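PDB 4V1S: alpha-1,6-mannanase from Bacteroides thetaiotaomicron, which probably hydrolyses alpha-1,6-mannosidic linkages in mannans as a glycoside hydrolase of family 76. Local coordinates for residues A[140-153]-A[164-178]. Sequence-based numbering, arbitrary orientation.
Sequences RFYDENGWTAIGLC and YLEKAKGALAFSLSG
Helix 142-153 meets helix 164-177 nearly antiparallel, their axes 8.0 Å apart and crossing at -151°, consistent with one helical hairpin of the (α/α)6 barrel of family 76. Small residues allow this spacing: the CA atoms of Ala149 and Ala168 lie 4.4 Å apart, and Leu152 rests its CB on that of Ala168 while its CD1 reaches Lys167 CB. Near Tyr142, Ser175 is small enough to slip between the backbones, and its OG donates to Tyr142 O at 2.8 Å, in the carbonyl plane. Phe174, its CG anti to the backbone N (chi1 -175°), swings its ring among Arg140, Tyr142 and Asn145. The Tyr142 ring lies nearly parallel to it but slid aside, so the two barely overlap, with Gly178 CA over one Tyr142 face, 3.6 Å from the centroid, where a side chain would collide. Phe174 CE1 sits over one face of the Arg140 guanidinium, the planes 48° apart; an alanine in place of Phe174 would probably open a gap between Arg140, Tyr142 and Asn145, depriving the guanidinium of this cover. Asn145 suits the first turn because its amide donates and accepts at once: ND2 to O of the N-cap residue Phe141, OD1 from Tyr127 N of strand 124-127. Arg140 NE forms a salt bridge with Glu191, and helix 202-219 packs against Ala149, Leu172 and Ser175.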
loop_
_atom_site.group_PDB
_atom_site.type_symbol
_atom_site.label_atom_id
_atom_site.label_comp_id
_atom_site.label_asym_id
_atom_site.label_seq_id
_atom_site.Cartn_x
_atom_site.Cartn_y
_atom_site.Cartn_z
ATOM N N ARG A 140 9.601 -5.428 14.583
ATOM C CA ARG A 140 8.775 -5.917 13.461
ATOM C C ARG A 140 7.296 -5.629 13.638
ATOM O O ARG A 140 6.805 -5.594 14.784
ATOM C CB ARG A 140 9.009 -7.397 13.209
ATOM C CG ARG A 140 10.477 -7.746 12.993
ATOM C CD ARG A 140 10.682 -9.136 12.455
ATOM N NE ARG A 140 10.331 -10.152 13.457
ATOM C CZ ARG A 140 10.586 -11.453 13.316
ATOM N NH1 ARG A 140 11.196 -11.901 12.240
ATOM N NH2 ARG A 140 10.266 -12.315 14.271
ATOM N N PHE A 141 6.647 -5.352 12.498
ATOM C CA PHE A 141 5.260 -4.900 12.404
ATOM C C PHE A 141 4.484 -5.786 11.473
ATOM O O PHE A 141 4.934 -6.082 10.373
ATOM C CB PHE A 141 5.237 -3.442 11.916
ATOM C CG PHE A 141 5.889 -2.498 12.897
ATOM C CD1 PHE A 141 7.291 -2.405 12.966
ATOM C CD2 PHE A 141 5.136 -1.774 13.779
ATOM C CE1 PHE A 141 7.904 -1.555 13.860
ATOM C CE2 PHE A 141 5.753 -0.939 14.710
ATOM C CZ PHE A 141 7.132 -0.856 14.755
ATOM N N TYR A 142 3.308 -6.206 11.921
ATOM C CA TYR A 142 2.540 -7.156 11.137
ATOM C C TYR A 142 1.989 -6.457 9.889
ATOM O O TYR A 142 1.889 -7.091 8.846
ATOM C CB TYR A 142 1.447 -7.832 11.982
ATOM C CG TYR A 142 2.019 -8.616 13.142
ATOM C CD1 TYR A 142 2.660 -9.822 12.932
ATOM C CD2 TYR A 142 1.969 -8.132 14.446
ATOM C CE1 TYR A 142 3.207 -10.549 13.997
ATOM C CE2 TYR A 142 2.523 -8.857 15.502
ATOM C CZ TYR A 142 3.133 -10.074 15.262
ATOM O OH TYR A 142 3.681 -10.822 16.291
ATOM N N ASP A 143 1.679 -5.163 9.985
ATOM C CA ASP A 143 1.221 -4.424 8.820
ATOM C C ASP A 143 2.314 -4.248 7.761
ATOM O O ASP A 143 2.072 -4.513 6.588
ATOM C CB ASP A 143 0.531 -3.095 9.170
ATOM C CG ASP A 143 1.437 -2.111 9.883
ATOM O OD1 ASP A 143 2.454 -2.531 10.473
ATOM O OD2 ASP A 143 1.122 -0.894 9.885
ATOM N N GLU A 144 3.522 -3.863 8.185
ATOM C CA GLU A 144 4.615 -3.653 7.235
ATOM C C GLU A 144 4.840 -4.926 6.413
ATOM O O GLU A 144 5.106 -4.862 5.211
ATOM C CB GLU A 144 5.919 -3.263 7.940
ATOM C CG GLU A 144 5.891 -1.874 8.519
ATOM C CD GLU A 144 7.147 -1.494 9.284
ATOM O OE1 GLU A 144 7.995 -2.376 9.555
ATOM O OE2 GLU A 144 7.252 -0.283 9.676
ATOM N N ASN A 145 4.745 -6.074 7.079
ATOM C CA ASN A 145 4.910 -7.345 6.384
ATOM C C ASN A 145 3.834 -7.603 5.336
ATOM O O ASN A 145 4.130 -8.165 4.280
ATOM C CB ASN A 145 5.090 -8.526 7.370
ATOM C CG ASN A 145 6.539 -8.627 7.820
ATOM O OD1 ASN A 145 7.320 -9.364 7.244
ATOM N ND2 ASN A 145 6.923 -7.791 8.778
ATOM N N GLY A 146 2.601 -7.191 5.624
ATOM C CA GLY A 146 1.495 -7.303 4.675
ATOM C C GLY A 146 1.596 -6.366 3.496
ATOM O O GLY A 146 1.411 -6.768 2.352
ATOM N N TRP A 147 1.951 -5.109 3.761
ATOM C CA TRP A 147 2.223 -4.192 2.676
ATOM C C TRP A 147 3.263 -4.731 1.734
ATOM O O TRP A 147 3.160 -4.605 0.511
ATOM C CB TRP A 147 2.765 -2.866 3.231
ATOM C CG TRP A 147 1.844 -1.822 3.855
ATOM C CD1 TRP A 147 1.330 -1.789 5.137
ATOM C CD2 TRP A 147 1.467 -0.583 3.251
ATOM N NE1 TRP A 147 0.642 -0.616 5.344
ATOM C CE2 TRP A 147 0.722 0.151 4.215
ATOM C CE3 TRP A 147 1.697 -0.009 1.992
ATOM C CZ2 TRP A 147 0.215 1.441 3.956
ATOM C CZ3 TRP A 147 1.171 1.256 1.733
ATOM C CH2 TRP A 147 0.451 1.969 2.719
ATOM N N THR A 148 4.303 -5.342 2.322
ATOM C CA THR A 148 5.430 -5.853 1.534
ATOM C C THR A 148 5.011 -7.102 0.754
ATOM O O THR A 148 5.293 -7.208 -0.443
ATOM C CB THR A 148 6.642 -6.157 2.428
ATOM O OG1 THR A 148 7.020 -4.955 3.119
ATOM C CG2 THR A 148 7.799 -6.671 1.640
ATOM N N ALA A 149 4.270 -8.008 1.417
ATOM C CA ALA A 149 3.769 -9.208 0.766
ATOM C C ALA A 149 2.958 -8.892 -0.494
ATOM O O ALA A 149 3.103 -9.560 -1.498
ATOM C CB ALA A 149 2.948 -10.046 1.744
ATOM N N ILE A 150 2.121 -7.872 -0.433
ATOM C CA ILE A 150 1.337 -7.422 -1.588
ATOM C C ILE A 150 2.281 -7.112 -2.735
ATOM O O ILE A 150 2.094 -7.615 -3.836
ATOM C CB ILE A 150 0.495 -6.192 -1.203
ATOM C CG1 ILE A 150 -0.672 -6.593 -0.286
ATOM C CG2 ILE A 150 -0.081 -5.523 -2.435
ATOM C CD1 ILE A 150 -1.179 -5.413 0.543
ATOM N N GLY A 151 3.297 -6.279 -2.480
ATOM C CA GLY A 151 4.258 -5.874 -3.532
ATOM C C GLY A 151 5.004 -7.096 -4.084
ATOM O O GLY A 151 5.212 -7.192 -5.300
ATOM N N LEU A 152 5.424 -8.015 -3.195
ATOM C CA LEU A 152 6.169 -9.192 -3.647
ATOM C C LEU A 152 5.305 -10.151 -4.463
ATOM O O LEU A 152 5.794 -10.747 -5.414
ATOM C CB LEU A 152 6.853 -9.895 -2.474
ATOM C CG LEU A 152 7.874 -9.028 -1.706
ATOM C CD1 LEU A 152 8.314 -9.758 -0.446
ATOM C CD2 LEU A 152 9.069 -8.726 -2.609
ATOM N N CYS A 153 4.026 -10.275 -4.108
ATOM C CA CYS A 153 3.103 -11.055 -4.936
ATOM C C CYS A 153 3.029 -10.444 -6.325
ATOM O O CYS A 153 3.104 -11.153 -7.334
ATOM C CB CYS A 153 1.694 -11.118 -4.335
ATOM S SG CYS A 153 1.495 -12.144 -2.881
ATOM N N TYR A 164 11.065 -13.899 -5.270
ATOM C CA TYR A 164 10.067 -12.902 -4.865
ATOM C C TYR A 164 8.866 -13.585 -4.186
ATOM O O TYR A 164 8.385 -13.129 -3.147
ATOM C CB TYR A 164 9.571 -12.073 -6.063
ATOM C CG TYR A 164 10.631 -11.279 -6.818
ATOM C CD1 TYR A 164 11.917 -11.069 -6.324
ATOM C CD2 TYR A 164 10.330 -10.747 -8.053
ATOM C CE1 TYR A 164 12.856 -10.320 -7.058
ATOM C CE2 TYR A 164 11.237 -10.010 -8.774
ATOM C CZ TYR A 164 12.494 -9.783 -8.271
ATOM O OH TYR A 164 13.383 -9.052 -9.007
ATOM N N LEU A 165 8.420 -14.711 -4.766
ATOM C CA LEU A 165 7.298 -15.451 -4.191
ATOM C C LEU A 165 7.650 -16.074 -2.824
ATOM O O LEU A 165 6.821 -16.090 -1.930
ATOM C CB LEU A 165 6.841 -16.532 -5.174
ATOM C CG LEU A 165 5.593 -17.285 -4.726
ATOM C CD1 LEU A 165 4.393 -16.338 -4.588
ATOM C CD2 LEU A 165 5.292 -18.420 -5.674
ATOM N N GLU A 166 8.871 -16.567 -2.680
ATOM C CA GLU A 166 9.324 -17.134 -1.414
ATOM C C GLU A 166 9.199 -16.092 -0.296
ATOM O O GLU A 166 8.687 -16.371 0.785
ATOM C CB GLU A 166 10.764 -17.619 -1.548
ATOM C CG GLU A 166 11.428 -18.134 -0.295
ATOM C CD GLU A 166 12.796 -18.759 -0.585
ATOM O OE1 GLU A 166 13.281 -18.681 -1.749
ATOM O OE2 GLU A 166 13.386 -19.333 0.354
ATOM N N LYS A 167 9.660 -14.874 -0.572
ATOM C CA LYS A 167 9.585 -13.814 0.434
ATOM C C LYS A 167 8.136 -13.326 0.605
ATOM O O LYS A 167 7.767 -12.928 1.703
ATOM C CB LYS A 167 10.527 -12.658 0.135
ATOM C CG LYS A 167 11.990 -12.995 0.345
ATOM C CD LYS A 167 12.345 -13.097 1.807
ATOM C CE LYS A 167 13.826 -13.337 2.025
ATOM N NZ LYS A 167 14.316 -14.632 1.498
ATOM N N ALA A 168 7.325 -13.302 -0.460
ATOM C CA ALA A 168 5.899 -12.965 -0.292
ATOM C C ALA A 168 5.242 -13.909 0.705
ATOM O O ALA A 168 4.519 -13.486 1.602
ATOM C CB ALA A 168 5.155 -13.018 -1.600
ATOM N N LYS A 169 5.487 -15.200 0.529
ATOM C CA LYS A 169 4.930 -16.203 1.416
ATOM C C LYS A 169 5.429 -16.034 2.849
ATOM O O LYS A 169 4.654 -16.164 3.821
ATOM C CB LYS A 169 5.256 -17.616 0.906
ATOM C CG LYS A 169 4.482 -17.988 -0.329
ATOM C CD LYS A 169 5.015 -19.318 -0.842
ATOM C CE LYS A 169 4.334 -19.781 -2.095
ATOM N NZ LYS A 169 4.980 -21.022 -2.623
ATOM N N GLY A 170 6.723 -15.737 2.986
ATOM C CA GLY A 170 7.309 -15.575 4.292
ATOM C C GLY A 170 6.818 -14.338 5.001
ATOM O O GLY A 170 6.514 -14.374 6.182
ATOM N N ALA A 171 6.717 -13.240 4.279
ATOM C CA ALA A 171 6.180 -11.997 4.873
ATOM C C ALA A 171 4.733 -12.210 5.336
ATOM O O ALA A 171 4.352 -11.793 6.416
ATOM C CB ALA A 171 6.255 -10.871 3.851
ATOM N N LEU A 172 3.917 -12.829 4.478
ATOM C CA LEU A 172 2.516 -13.096 4.820
ATOM C C LEU A 172 2.449 -14.055 6.022
ATOM O O LEU A 172 1.622 -13.864 6.919
ATOM C CB LEU A 172 1.725 -13.605 3.637
ATOM C CG LEU A 172 0.252 -13.903 3.956
ATOM C CD1 LEU A 172 -0.438 -12.701 4.618
ATOM C CD2 LEU A 172 -0.492 -14.341 2.710
ATOM N N ALA A 173 3.321 -15.061 6.072
ATOM C CA ALA A 173 3.327 -15.963 7.234
ATOM C C ALA A 173 3.625 -15.176 8.509
ATOM O O ALA A 173 3.053 -15.435 9.596
ATOM C CB ALA A 173 4.331 -17.062 7.053
ATOM N N PHE A 174 4.494 -14.186 8.393
ATOM C CA PHE A 174 4.739 -13.345 9.529
ATOM C C PHE A 174 3.487 -12.600 9.944
ATOM O O PHE A 174 3.119 -12.589 11.125
ATOM C CB PHE A 174 5.921 -12.400 9.335
ATOM C CG PHE A 174 6.247 -11.617 10.584
ATOM C CD1 PHE A 174 6.869 -12.236 11.643
ATOM C CD2 PHE A 174 5.799 -10.323 10.760
ATOM C CE1 PHE A 174 7.090 -11.552 12.830
ATOM C CE2 PHE A 174 6.021 -9.637 11.930
ATOM C CZ PHE A 174 6.674 -10.249 12.970
ATOM N N SER A 175 2.839 -11.946 8.999
ATOM C CA SER A 175 1.594 -11.205 9.323
ATOM C C SER A 175 0.567 -12.153 9.977
ATOM O O SER A 175 -0.126 -11.796 10.944
ATOM C CB SER A 175 1.001 -10.555 8.083
ATOM O OG SER A 175 1.860 -9.583 7.528
ATOM N N LEU A 176 0.439 -13.356 9.417
ATOM C CA LEU A 176 -0.554 -14.295 9.949
ATOM C C LEU A 176 -0.204 -14.809 11.352
ATOM O O LEU A 176 -1.111 -15.228 12.114
ATOM C CB LEU A 176 -0.758 -15.480 8.995
ATOM C CG LEU A 176 -1.550 -15.158 7.740
ATOM C CD1 LEU A 176 -1.376 -16.272 6.712
ATOM C CD2 LEU A 176 -3.033 -14.901 7.999
ATOM N N SER A 177 1.079 -14.714 11.727
ATOM C CA SER A 177 1.490 -15.140 13.054
ATOM C C SER A 177 1.029 -14.087 14.084
ATOM O O SER A 177 1.058 -14.349 15.291
ATOM C CB SER A 177 3.006 -15.338 13.171
ATOM O OG SER A 177 3.742 -14.106 13.226
ATOM N N GLY A 178 0.593 -12.904 13.620
ATOM C CA GLY A 178 0.087 -11.883 14.559
ATOM C C GLY A 178 -1.400 -12.034 14.867
ATOM O O GLY A 178 -1.949 -11.260 15.635
HETATM O O HOH W 1 4.161 -13.383 15.812
#